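Long-range contacts in putative cell surface hydrolase (Lactobacillus plantarum, PDB 3LP5), which is probably a hydrolase of the cell surface, with an alpha/beta hydrolase fold and a substrate that is not known: residues I8-S13 with L110-F115; Y101-S106 with M132-P137; S170-E175 with V183-V188. All coordinates share one frame; numbering follows the deposited sequence.

Contact 1: residues I8-S13 with L110-F115; sequences IMVPGS and LIWTLF
W112 meets V10 and I8 across this contact, which lays the helix that follows the presumed nucleophile elbow of an alpha/beta hydrolase fold against strand 8-10 in the middle of the sheet. The axes of helix 110-115 and the strand stay 9.5 Å apart at 122°, a gap wide enough to hold an indole. I111 comes first along the helix. Its CD1 lies 4.3 Å from CG1 of V10, a loose apolar meeting, and F67 of strand 62-67 touches both residues. A beta-branched valine suits its place because its two methyls serve two neighbours: CG1 stands anti to the backbone N (chi1 178°) and meets I111, while CG2 turns to W112. The indole of W112 lies between helix and strand, touching I8 and V10. V10 CG2 approaches its pyrrole part obliquely, 3.6 Å from W112 CE2. Farther out on the same ring, I8 reaches the benzo edge, the two side chains crossing at about a right angle. Tryptophan fits here because a flat, wide group spans the gap and still brings an N-H to the sheet: NE1 makes a weak hydrogen bond to the backbone O of L103. An alanine here would probably leave a gap beside I8 and V10 and deprive the carbonyl of L103 of that weak donor. One turn on from I111, F115 meets the ring of F88 on helix 74-92. The tightest carbon contact of the strand with the indole is near the ring plane, where I8 CG2 sits 3.4 Å from W112 CZ2.

Contact 2: residues Y101-S106 with M132-P137; sequences YALGHS and MTIASP
A102 and M132 begin a parallel pairing of strands 101-105 and 132-134. M132 N donates to A102 O at 3.0 Å, and M132 O accepts from G104 N at 2.9 Å. G104 O then takes the N-H of I134, and S106 N donates to I134 O at 2.8 Å. Past the strand ends the bonding passes to a side chain: S136 OG donates to S106 O at 2.8 Å, lying in the carbonyl plane on a lone pair. A water donates to A135 O at 2.6 Å and makes a weak hydrogen bond with S106 OG. T133 OG1 has its partner in the hydroxyl of Y138. S106 has a positive phi (59°), consistent with the strained turn of a nucleophile elbow, and G104 supplies the small residue such a turn needs. On the face shared with H105, L103 CD1 packs 3.6 Å from I134 CD1, and the H105 ring edge, at CD2, meets I134 CB. L103 and M132 touch I227 of helix 217-231, S136 and P137 touch L110 of helix 107-118, the crossover of this beta-alpha-beta unit, and strands 7-10 and 167-172 flank the pair.

Contact 3: residues S170-E175 with V183-V188; sequences SIAGTE and VPYNSV
A172 and Y185 meet where the end of strand 170-172 faces the one-turn helix 185-188. The side chain of Y185 can be followed outward. Its CB lies 3.4 Å from E175 O. A chi1 of 170° sets CG of Y185 anti to the backbone N, 3.9 Å from G173 O. CD1 comes closer, to 3.2 Å from G173 O, which approaches the ring obliquely, and A172 CB lies near the ring plane beside that same CD1. CE1 falls off to 4.0 Å from G173 O, and the outer ring with OH runs on past the strand segment in a residue that is partly exposed. The tyrosine is also held through its backbone: Y185 N donates to E175 O at 2.8 Å, somewhat bent (140° at the hydrogen). P184, at the N-cap, gives its own O to V188 N. On the same side of the helix, V188 CG1 presses on A172 CB at 3.5 Å, a tight fit for which the lone methyl of alanine is suited. A water bridges S170 OG and V188 O, donating to the carbonyl. At G173, a side chain would run into the carboxylate of E175, which folds back over this turn; its OE1 and OE2 accept from N211 N and G209 N, with a weak further bond from T174 N to OE2. Both carboxylate oxygens are thereby given backbone donors. The strand end and helix start thus bracket the loop 173-184 after strand 167-172 of an alpha/beta hydrolase sheet, the region where the acid of the catalytic triad commonly lies in this fold, although no residue is assigned that role here.

How the contacts relate
From the N terminus, segment 8-13 is laid down first, and nearly a hundred residues pass before helix 110-115 returns to it and closes contact 1. Segment 101-106 lies within that loop, and its partner 132-137 comes only after the helix, so contacts 1 and 2 cross along the chain; contact 2 closes the crossover of strand 99-105, helix 107-118 and strand 127-134. They share the sheet: I8 N reaches Y101 O between neighbouring strands. Contact 3 follows in series, closing a short loop of seven residues, yet strand 170-172 continues the same sheet, with A135 N near I171 O. Together the contacts join the central strands to helix 107-118 and to the loop and short helix that follow strand 167-172.

Contact 1: residues I8-S13 with L110-F115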
ATOM      1  N   ILE A   8       1.262   4.624  -7.047  1.00 10.90           N
ATOM      2  CA  ILE A   8       2.456   4.761  -6.177  1.00 11.68           C
ATOM      3  C   ILE A   8       2.561   3.621  -5.149  1.00 12.74           C
ATOM      4  O   ILE A   8       1.627   3.390  -4.428  1.00 11.97           O
ATOM      5  CB  ILE A   8       2.484   6.156  -5.500  1.00 12.34           C
ATOM      6  CG1 ILE A   8       2.325   7.234  -6.598  1.00 12.10           C
ATOM      7  CG2 ILE A   8       3.806   6.346  -4.724  1.00  9.35           C
ATOM      8  CD1 ILE A   8       2.080   8.735  -6.126  1.00 11.96           C
ATOM      9  N   MET A   9       3.662   2.851  -5.175  1.00 12.87           N
ATOM     10  CA  MET A   9       3.759   1.597  -4.420  1.00 13.57           C
ATOM     11  C   MET A   9       4.884   1.707  -3.408  1.00 13.78           C
ATOM     12  O   MET A   9       6.004   2.150  -3.741  1.00 12.70           O
ATOM     13  CB  MET A   9       4.027   0.396  -5.346  1.00 13.28           C
ATOM     14  CG  MET A   9       3.039   0.307  -6.648  1.00 15.55           C
ATOM     15  SD  MET A   9       3.578  -0.983  -7.852  1.00 19.53           S
ATOM     16  CE  MET A   9       4.521   0.086  -8.920  1.00 26.45           C
ATOM     17  N   VAL A  10       4.606   1.290  -2.176  1.00 13.61           N
ATOM     18  CA  VAL A  10       5.547   1.439  -1.060  1.00 12.62           C
ATOM     19  C   VAL A  10       5.652   0.107  -0.377  1.00 13.98           C
ATOM     20  O   VAL A  10       4.648  -0.457   0.103  1.00 14.08           O
ATOM     21  CB  VAL A  10       5.054   2.467   0.018  1.00 13.54           C
ATOM     22  CG1 VAL A  10       6.065   2.541   1.193  1.00 10.88           C
ATOM     23  CG2 VAL A  10       4.898   3.873  -0.614  1.00 13.96           C
ATOM     24  N   PRO A  11       6.856  -0.432  -0.359  1.00 13.28           N
ATOM     25  CA  PRO A  11       7.028  -1.757   0.167  1.00 13.93           C
ATOM     26  C   PRO A  11       7.352  -1.702   1.677  1.00 13.75           C
ATOM     27  O   PRO A  11       7.290  -0.646   2.268  1.00 13.41           O
ATOM     28  CB  PRO A  11       8.205  -2.290  -0.670  1.00 12.97           C
ATOM     29  CG  PRO A  11       9.140  -1.048  -0.776  1.00 13.69           C
ATOM     30  CD  PRO A  11       8.098   0.120  -0.940  1.00 13.41           C
ATOM     31  N   GLY A  12       7.592  -2.844   2.298  1.00 15.18           N
ATOM     32  CA  GLY A  12       7.867  -2.949   3.724  1.00 16.86           C
ATOM     33  C   GLY A  12       9.334  -3.243   4.000  1.00 18.76           C
ATOM     34  O   GLY A  12      10.221  -2.791   3.282  1.00 18.08           O
ATOM     35  N   SER A  13       9.601  -4.032   5.029  1.00 20.05           N
ATOM     36  CA  SER A  13      10.975  -4.349   5.393  1.00 21.40           C
ATOM     37  C   SER A  13      11.622  -5.402   4.487  1.00 20.66           C
ATOM     38  O   SER A  13      10.954  -5.999   3.630  1.00 20.22           O
ATOM     39  CB  SER A  13      10.995  -4.807   6.841  1.00 22.06           C
ATOM     40  OG  SER A  13      10.215  -5.974   6.976  1.00 27.26           O
ATOM     41  N   LEU A 110       1.074   0.964   6.477  1.00 12.10           N
ATOM     42  CA  LEU A 110       1.141   1.892   7.611  1.00 12.26           C
ATOM     43  C   LEU A 110       1.798   3.225   7.248  1.00 11.62           C
ATOM     44  O   LEU A 110       1.333   4.351   7.659  1.00 12.61           O
ATOM     45  CB  LEU A 110       1.965   1.264   8.782  1.00 12.15           C
ATOM     46  CG  LEU A 110       1.724  -0.206   9.127  1.00 13.66           C
ATOM     47  CD1 LEU A 110       2.393  -0.567  10.498  1.00 12.21           C
ATOM     48  CD2 LEU A 110       0.221  -0.459   9.165  1.00 13.18           C
ATOM     49  N   ILE A 111       2.912   3.127   6.542  1.00 10.00           N
ATOM     50  CA  ILE A 111       3.561   4.353   6.000  1.00 11.47           C
ATOM     51  C   ILE A 111       2.579   5.199   5.175  1.00  9.35           C
ATOM     52  O   ILE A 111       2.395   6.416   5.454  1.00 10.04           O
ATOM     53  CB  ILE A 111       4.813   4.020   5.233  1.00  9.70           C
ATOM     54  CG1 ILE A 111       5.778   3.284   6.150  1.00 10.47           C
ATOM     55  CG2 ILE A 111       5.451   5.352   4.623  1.00 10.80           C
ATOM     56  CD1 ILE A 111       6.911   2.437   5.409  1.00  9.84           C
ATOM     57  N   TRP A 112       1.888   4.563   4.219  1.00  9.79           N
ATOM     58  CA  TRP A 112       0.848   5.263   3.437  1.00 10.18           C
ATOM     59  C   TRP A 112      -0.203   5.832   4.363  1.00 10.12           C
ATOM     60  O   TRP A 112      -0.603   6.982   4.193  1.00 10.38           O
ATOM     61  CB  TRP A 112       0.086   4.359   2.404  1.00 10.17           C
ATOM     62  CG  TRP A 112       0.640   4.377   1.086  1.00 10.41           C
ATOM     63  CD1 TRP A 112       1.215   3.297   0.407  1.00 11.42           C
ATOM     64  CD2 TRP A 112       0.812   5.526   0.232  1.00 13.30           C
ATOM     65  NE1 TRP A 112       1.659   3.714  -0.833  1.00 12.77           N
ATOM     66  CE2 TRP A 112       1.470   5.075  -0.943  1.00 12.11           C
ATOM     67  CE3 TRP A 112       0.431   6.884   0.326  1.00 12.10           C
ATOM     68  CZ2 TRP A 112       1.769   5.940  -2.023  1.00 11.51           C
ATOM     69  CZ3 TRP A 112       0.750   7.756  -0.750  1.00 11.30           C
ATOM     70  CH2 TRP A 112       1.412   7.271  -1.901  1.00 11.20           C
ATOM     71  N   THR A 113      -0.636   5.054   5.365  1.00  9.48           N
ATOM     72  CA  THR A 113      -1.761   5.571   6.156  1.00 10.81           C
ATOM     73  C   THR A 113      -1.405   6.845   6.903  1.00 10.27           C
ATOM     74  O   THR A 113      -2.216   7.758   7.051  1.00 12.18           O
ATOM     75  CB  THR A 113      -2.282   4.505   7.207  1.00 10.58           C
ATOM     76  OG1 THR A 113      -2.709   3.329   6.502  1.00 11.19           O
ATOM     77  CG2 THR A 113      -3.466   5.034   7.959  1.00  9.39           C
ATOM     78  N   LEU A 114      -0.231   6.833   7.516  1.00 12.07           N
ATOM     79  CA  LEU A 114       0.202   7.926   8.328  1.00 12.42           C
ATOM     80  C   LEU A 114       0.397   9.160   7.383  1.00 11.96           C
ATOM     81  O   LEU A 114      -0.024  10.270   7.697  1.00 11.69           O
ATOM     82  CB  LEU A 114       1.486   7.512   9.096  1.00 12.94           C
ATOM     83  CG  LEU A 114       1.961   8.514  10.145  1.00 18.80           C
ATOM     84  CD1 LEU A 114       0.897   8.756  11.207  1.00 18.04           C
ATOM     85  CD2 LEU A 114       3.295   8.043  10.795  1.00 19.79           C
ATOM     86  N   PHE A 115       1.030   8.952   6.236  1.00 11.31           N
ATOM     87  CA  PHE A 115       1.183  10.026   5.242  1.00 10.98           C
ATOM     88  C   PHE A 115      -0.201  10.612   4.880  1.00 12.35           C
ATOM     89  O   PHE A 115      -0.344  11.842   4.841  1.00 10.74           O
ATOM     90  CB  PHE A 115       1.869   9.491   3.993  1.00 11.07           C
ATOM     91  CG  PHE A 115       1.767  10.410   2.806  1.00  9.41           C
ATOM     92  CD1 PHE A 115       2.657  11.464   2.655  1.00  8.68           C
ATOM     93  CD2 PHE A 115       0.753  10.249   1.879  1.00  7.64           C
ATOM     94  CE1 PHE A 115       2.547  12.352   1.574  1.00  9.27           C
ATOM     95  CE2 PHE A 115       0.607  11.166   0.815  1.00  9.89           C
ATOM     96  CZ  PHE A 115       1.510  12.190   0.674  1.00  9.45           C
TER

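Contact 2: residues Y101-S106 with M132-P137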
ATOM      1  N   TYR A 101      -3.291   6.521  -7.253  1.00 10.41           N
ATOM      2  CA  TYR A 101      -3.627   5.352  -6.469  1.00 13.33           C
ATOM      3  C   TYR A 101      -2.399   4.897  -5.662  1.00 12.71           C
ATOM      4  O   TYR A 101      -1.225   5.070  -6.059  1.00 11.57           O
ATOM      5  CB  TYR A 101      -4.094   4.211  -7.367  1.00 14.72           C
ATOM      6  CG  TYR A 101      -4.974   4.682  -8.496  1.00 17.02           C
ATOM      7  CD1 TYR A 101      -6.323   4.820  -8.298  1.00 19.45           C
ATOM      8  CD2 TYR A 101      -4.430   5.100  -9.715  1.00 21.54           C
ATOM      9  CE1 TYR A 101      -7.145   5.253  -9.281  1.00 21.05           C
ATOM     10  CE2 TYR A 101      -5.259   5.567 -10.739  1.00 23.15           C
ATOM     11  CZ  TYR A 101      -6.628   5.633 -10.505  1.00 25.29           C
ATOM     12  OH  TYR A 101      -7.524   6.066 -11.469  1.00 26.07           O
ATOM     13  N   ALA A 102      -2.679   4.259  -4.548  1.00 13.16           N
ATOM     14  CA  ALA A 102      -1.595   3.868  -3.659  1.00 12.21           C
ATOM     15  C   ALA A 102      -1.667   2.390  -3.340  1.00 12.21           C
ATOM     16  O   ALA A 102      -2.758   1.862  -3.093  1.00 10.04           O
ATOM     17  CB  ALA A 102      -1.674   4.711  -2.386  1.00 10.81           C
ATOM     18  N   LEU A 103      -0.494   1.715  -3.373  1.00 11.86           N
ATOM     19  CA  LEU A 103      -0.366   0.359  -2.916  1.00 12.22           C
ATOM     20  C   LEU A 103       0.669   0.356  -1.794  1.00 11.90           C
ATOM     21  O   LEU A 103       1.792   0.845  -1.985  1.00 13.01           O
ATOM     22  CB  LEU A 103       0.111  -0.580  -4.029  1.00 11.69           C
ATOM     23  CG  LEU A 103       0.318  -2.047  -3.640  1.00 13.60           C
ATOM     24  CD1 LEU A 103      -0.950  -2.797  -3.371  1.00 13.44           C
ATOM     25  CD2 LEU A 103       1.084  -2.875  -4.693  1.00 13.55           C
ATOM     26  N   GLY A 104       0.320  -0.227  -0.651  1.00 11.99           N
ATOM     27  CA  GLY A 104       1.253  -0.378   0.488  1.00 12.09           C
ATOM     28  C   GLY A 104       1.404  -1.841   0.859  1.00 14.46           C
ATOM     29  O   GLY A 104       0.426  -2.526   1.240  1.00 14.55           O
ATOM     30  N   HIS A 105       2.626  -2.360   0.758  1.00 13.41           N
ATOM     31  CA  HIS A 105       2.836  -3.743   1.129  1.00 13.82           C
ATOM     32  C   HIS A 105       3.426  -3.801   2.520  1.00 13.41           C
ATOM     33  O   HIS A 105       4.390  -3.105   2.827  1.00 12.25           O
ATOM     34  CB  HIS A 105       3.758  -4.462   0.119  1.00 14.49           C
ATOM     35  CG  HIS A 105       4.005  -5.893   0.468  1.00 20.44           C
ATOM     36  ND1 HIS A 105       5.247  -6.477   0.386  1.00 23.71           N
ATOM     37  CD2 HIS A 105       3.166  -6.861   0.928  1.00 26.97           C
ATOM     38  CE1 HIS A 105       5.174  -7.740   0.778  1.00 29.00           C
ATOM     39  NE2 HIS A 105       3.918  -8.001   1.114  1.00 30.53           N
ATOM     40  N   SER A 106       2.825  -4.620   3.378  1.00 13.68           N
ATOM     41  CA  SER A 106       3.393  -4.846   4.712  1.00 14.38           C
ATOM     42  C   SER A 106       3.474  -3.479   5.425  1.00 13.83           C
ATOM     43  O   SER A 106       2.496  -2.764   5.415  1.00 13.36           O
ATOM     44  CB  SER A 106       4.754  -5.571   4.573  1.00 15.84           C
ATOM     45  OG  SER A 106       5.446  -5.662   5.823  1.00 21.20           O
ATOM     46  N   MET A 132      -4.840   0.345  -1.599  1.00 11.29           N
ATOM     47  CA  MET A 132      -4.836  -1.079  -1.207  1.00 11.51           C
ATOM     48  C   MET A 132      -3.630  -1.324  -0.289  1.00 12.63           C
ATOM     49  O   MET A 132      -2.485  -0.907  -0.581  1.00 12.98           O
ATOM     50  CB  MET A 132      -4.830  -2.011  -2.440  1.00 12.07           C
ATOM     51  CG  MET A 132      -4.527  -3.543  -2.209  1.00 12.59           C
ATOM     52  SD  MET A 132      -4.705  -4.552  -3.751  1.00  5.84           S
ATOM     53  CE  MET A 132      -6.470  -4.576  -3.845  1.00 12.44           C
ATOM     54  N   THR A 133      -3.886  -2.023   0.807  1.00 12.34           N
ATOM     55  CA  THR A 133      -2.812  -2.438   1.689  1.00 13.88           C
ATOM     56  C   THR A 133      -2.751  -3.951   1.742  1.00 13.55           C
ATOM     57  O   THR A 133      -3.806  -4.636   1.595  1.00 14.25           O
ATOM     58  CB  THR A 133      -2.919  -1.809   3.110  1.00 13.64           C
ATOM     59  OG1 THR A 133      -4.019  -2.362   3.816  1.00 16.44           O
ATOM     60  CG2 THR A 133      -3.105  -0.249   3.016  1.00 12.88           C
ATOM     61  N   ILE A 134      -1.543  -4.472   1.897  1.00 11.80           N
ATOM     62  CA  ILE A 134      -1.372  -5.930   1.902  1.00 12.21           C
ATOM     63  C   ILE A 134      -0.737  -6.346   3.201  1.00 12.28           C
ATOM     64  O   ILE A 134       0.439  -6.035   3.445  1.00 13.03           O
ATOM     65  CB  ILE A 134      -0.529  -6.439   0.731  1.00 13.30           C
ATOM     66  CG1 ILE A 134      -1.164  -6.021  -0.617  1.00 16.70           C
ATOM     67  CG2 ILE A 134      -0.491  -7.953   0.728  1.00 12.32           C
ATOM     68  CD1 ILE A 134      -0.117  -5.919  -1.715  1.00 20.26           C
ATOM     69  N   ALA A 135      -1.480  -7.090   4.021  1.00 11.38           N
ATOM     70  CA  ALA A 135      -0.923  -7.570   5.301  1.00 12.57           C
ATOM     71  C   ALA A 135      -0.201  -6.507   6.124  1.00 13.02           C
ATOM     72  O   ALA A 135       0.941  -6.697   6.591  1.00 14.31           O
ATOM     73  CB  ALA A 135      -0.008  -8.812   5.049  1.00 14.14           C
ATOM     74  N   SER A 136      -0.863  -5.368   6.337  1.00 12.89           N
ATOM     75  CA  SER A 136      -0.189  -4.266   7.032  1.00 11.79           C
ATOM     76  C   SER A 136      -0.478  -4.407   8.516  1.00 11.21           C
ATOM     77  O   SER A 136      -1.643  -4.527   8.914  1.00 13.49           O
ATOM     78  CB  SER A 136      -0.668  -2.918   6.499  1.00 12.04           C
ATOM     79  OG  SER A 136      -0.292  -2.747   5.118  1.00 14.06           O
ATOM     80  N   PRO A 137       0.579  -4.429   9.352  1.00 11.04           N
ATOM     81  CA  PRO A 137       0.391  -4.663  10.751  1.00 10.41           C
ATOM     82  C   PRO A 137      -0.054  -3.427  11.567  1.00 11.07           C
ATOM     83  O   PRO A 137       0.750  -2.813  12.298  1.00 11.17           O
ATOM     84  CB  PRO A 137       1.762  -5.194  11.181  1.00 11.42           C
ATOM     85  CG  PRO A 137       2.738  -4.467  10.301  1.00 10.48           C
ATOM     86  CD  PRO A 137       2.020  -4.303   8.990  1.00 10.81           C
TER
HETATM   87  O   HOH W   1       3.243  -7.966   6.278  1.00 25.48           O

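Contact 3: residues S170-E175 with V183-V188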
ATOM      1  N   SER A 170      -8.142  -3.701   2.075  1.00 13.97           N
ATOM      2  CA  SER A 170      -7.152  -4.252   2.967  1.00 14.91           C
ATOM      3  C   SER A 170      -7.141  -5.794   2.800  1.00 14.63           C
ATOM      4  O   SER A 170      -8.111  -6.455   3.151  1.00 13.05           O
ATOM      5  CB  SER A 170      -7.458  -3.865   4.414  1.00 16.32           C
ATOM      6  OG  SER A 170      -6.522  -4.503   5.329  1.00 21.43           O
ATOM      7  N   ILE A 171      -6.060  -6.327   2.223  1.00 13.47           N
ATOM      8  CA  ILE A 171      -5.846  -7.790   2.098  1.00 13.30           C
ATOM      9  C   ILE A 171      -5.162  -8.279   3.357  1.00 14.73           C
ATOM     10  O   ILE A 171      -4.191  -7.659   3.811  1.00 15.16           O
ATOM     11  CB  ILE A 171      -4.964  -8.101   0.897  1.00 13.41           C
ATOM     12  CG1 ILE A 171      -5.713  -7.710  -0.420  1.00 15.24           C
ATOM     13  CG2 ILE A 171      -4.433  -9.581   0.908  1.00 11.94           C
ATOM     14  CD1 ILE A 171      -4.789  -7.578  -1.657  1.00 20.93           C
ATOM     15  N   ALA A 172      -5.691  -9.371   3.929  1.00 15.12           N
ATOM     16  CA  ALA A 172      -5.079 -10.080   5.053  1.00 15.72           C
ATOM     17  C   ALA A 172      -5.101 -11.596   4.822  1.00 16.43           C
ATOM     18  O   ALA A 172      -5.960 -12.141   4.096  1.00 14.43           O
ATOM     19  CB  ALA A 172      -5.836  -9.746   6.337  1.00 15.77           C
ATOM     20  N   GLY A 173      -4.133 -12.274   5.406  1.00 16.84           N
ATOM     21  CA  GLY A 173      -4.221 -13.731   5.518  1.00 19.18           C
ATOM     22  C   GLY A 173      -4.877 -14.133   6.825  1.00 20.09           C
ATOM     23  O   GLY A 173      -5.423 -13.291   7.576  1.00 20.09           O
ATOM     24  N   THR A 174      -4.844 -15.414   7.135  1.00 22.20           N
ATOM     25  CA  THR A 174      -5.454 -15.864   8.402  1.00 25.31           C
ATOM     26  C   THR A 174      -4.434 -16.362   9.430  1.00 25.87           C
ATOM     27  O   THR A 174      -4.801 -16.833  10.481  1.00 27.21           O
ATOM     28  CB  THR A 174      -6.618 -16.850   8.192  1.00 26.14           C
ATOM     29  OG1 THR A 174      -6.206 -17.899   7.295  1.00 29.26           O
ATOM     30  CG2 THR A 174      -7.866 -16.093   7.617  1.00 26.60           C
ATOM     31  N   GLU A 175      -3.158 -16.175   9.142  1.00 26.00           N
ATOM     32  CA  GLU A 175      -2.059 -16.581  10.014  1.00 27.65           C
ATOM     33  C   GLU A 175      -2.033 -15.715  11.277  1.00 28.17           C
ATOM     34  O   GLU A 175      -2.079 -14.498  11.187  1.00 26.72           O
ATOM     35  CB  GLU A 175      -0.747 -16.470   9.205  1.00 28.20           C
ATOM     36  CG  GLU A 175      -0.802 -17.258   7.821  1.00 29.86           C
ATOM     37  CD  GLU A 175      -1.681 -16.579   6.755  1.00 31.13           C
ATOM     38  OE1 GLU A 175      -1.388 -15.426   6.403  1.00 29.34           O
ATOM     39  OE2 GLU A 175      -2.668 -17.203   6.246  1.00 35.00           O
ATOM     40  N   VAL A 183       3.074 -11.357  10.266  1.00 22.37           N
ATOM     41  CA  VAL A 183       2.316 -10.466  11.122  1.00 19.20           C
ATOM     42  C   VAL A 183       1.009 -11.238  11.489  1.00 18.59           C
ATOM     43  O   VAL A 183       0.469 -11.982  10.665  1.00 16.43           O
ATOM     44  CB  VAL A 183       1.993  -9.142  10.398  1.00 18.90           C
ATOM     45  CG1 VAL A 183       3.283  -8.417  10.039  1.00 21.66           C
ATOM     46  CG2 VAL A 183       1.220  -9.382   9.126  1.00 17.33           C
ATOM     47  N   PRO A 184       0.511 -11.059  12.732  1.00 18.02           N
ATOM     48  CA  PRO A 184      -0.704 -11.789  13.092  1.00 17.24           C
ATOM     49  C   PRO A 184      -1.938 -11.168  12.501  1.00 16.44           C
ATOM     50  O   PRO A 184      -2.040  -9.921  12.364  1.00 16.60           O
ATOM     51  CB  PRO A 184      -0.752 -11.712  14.610  1.00 16.55           C
ATOM     52  CG  PRO A 184       0.256 -10.821  15.016  1.00 18.60           C
ATOM     53  CD  PRO A 184       1.151 -10.429  13.894  1.00 17.29           C
ATOM     54  N   TYR A 185      -2.870 -12.037  12.163  1.00 15.66           N
ATOM     55  CA  TYR A 185      -4.161 -11.622  11.681  1.00 15.59           C
ATOM     56  C   TYR A 185      -4.810 -10.591  12.620  1.00 13.55           C
ATOM     57  O   TYR A 185      -5.353  -9.614  12.147  1.00 12.82           O
ATOM     58  CB  TYR A 185      -5.081 -12.831  11.464  1.00 17.71           C
ATOM     59  CG  TYR A 185      -6.465 -12.343  11.214  1.00 22.13           C
ATOM     60  CD1 TYR A 185      -6.782 -11.735   9.993  1.00 25.98           C
ATOM     61  CD2 TYR A 185      -7.423 -12.346  12.240  1.00 24.72           C
ATOM     62  CE1 TYR A 185      -8.067 -11.237   9.738  1.00 30.17           C
ATOM     63  CE2 TYR A 185      -8.711 -11.806  12.016  1.00 28.92           C
ATOM     64  CZ  TYR A 185      -9.019 -11.266  10.755  1.00 29.40           C
ATOM     65  OH  TYR A 185     -10.248 -10.735  10.496  1.00 29.30           O
ATOM     66  N   ASN A 186      -4.710 -10.779  13.943  1.00 12.80           N
ATOM     67  CA  ASN A 186      -5.311  -9.831  14.921  1.00 12.47           C
ATOM     68  C   ASN A 186      -4.774  -8.421  14.796  1.00 12.02           C
ATOM     69  O   ASN A 186      -5.515  -7.459  14.985  1.00 12.90           O
ATOM     70  CB  ASN A 186      -5.172 -10.316  16.377  1.00 12.20           C
ATOM     71  CG  ASN A 186      -6.065 -11.527  16.678  1.00 14.48           C
ATOM     72  OD1 ASN A 186      -6.951 -11.856  15.910  1.00 14.67           O
ATOM     73  ND2 ASN A 186      -5.831 -12.179  17.785  1.00 16.15           N
ATOM     74  N   SER A 187      -3.507  -8.277  14.431  1.00  9.76           N
ATOM     75  CA  SER A 187      -2.916  -6.948  14.193  1.00 10.28           C
ATOM     76  C   SER A 187      -3.391  -6.314  12.843  1.00  9.88           C
ATOM     77  O   SER A 187      -3.820  -5.193  12.810  1.00 11.61           O
ATOM     78  CB  SER A 187      -1.372  -7.079  14.241  1.00  8.63           C
ATOM     79  OG  SER A 187      -0.738  -5.874  13.815  1.00 11.67           O
ATOM     80  N   VAL A 188      -3.347  -7.056  11.741  1.00 11.00           N
ATOM     81  CA  VAL A 188      -3.851  -6.557  10.435  1.00 11.54           C
ATOM     82  C   VAL A 188      -5.300  -6.114  10.577  1.00 12.09           C
ATOM     83  O   VAL A 188      -5.692  -5.127   9.996  1.00 12.99           O
ATOM     84  CB  VAL A 188      -3.742  -7.637   9.365  1.00 11.36           C
ATOM     85  CG1 VAL A 188      -4.226  -7.113   7.969  1.00 12.30           C
ATOM     86  CG2 VAL A 188      -2.293  -8.070   9.262  1.00 12.33           C
TER
HETATM   87  O   HOH W   2      -7.687  -4.333   8.111  1.00 25.55           O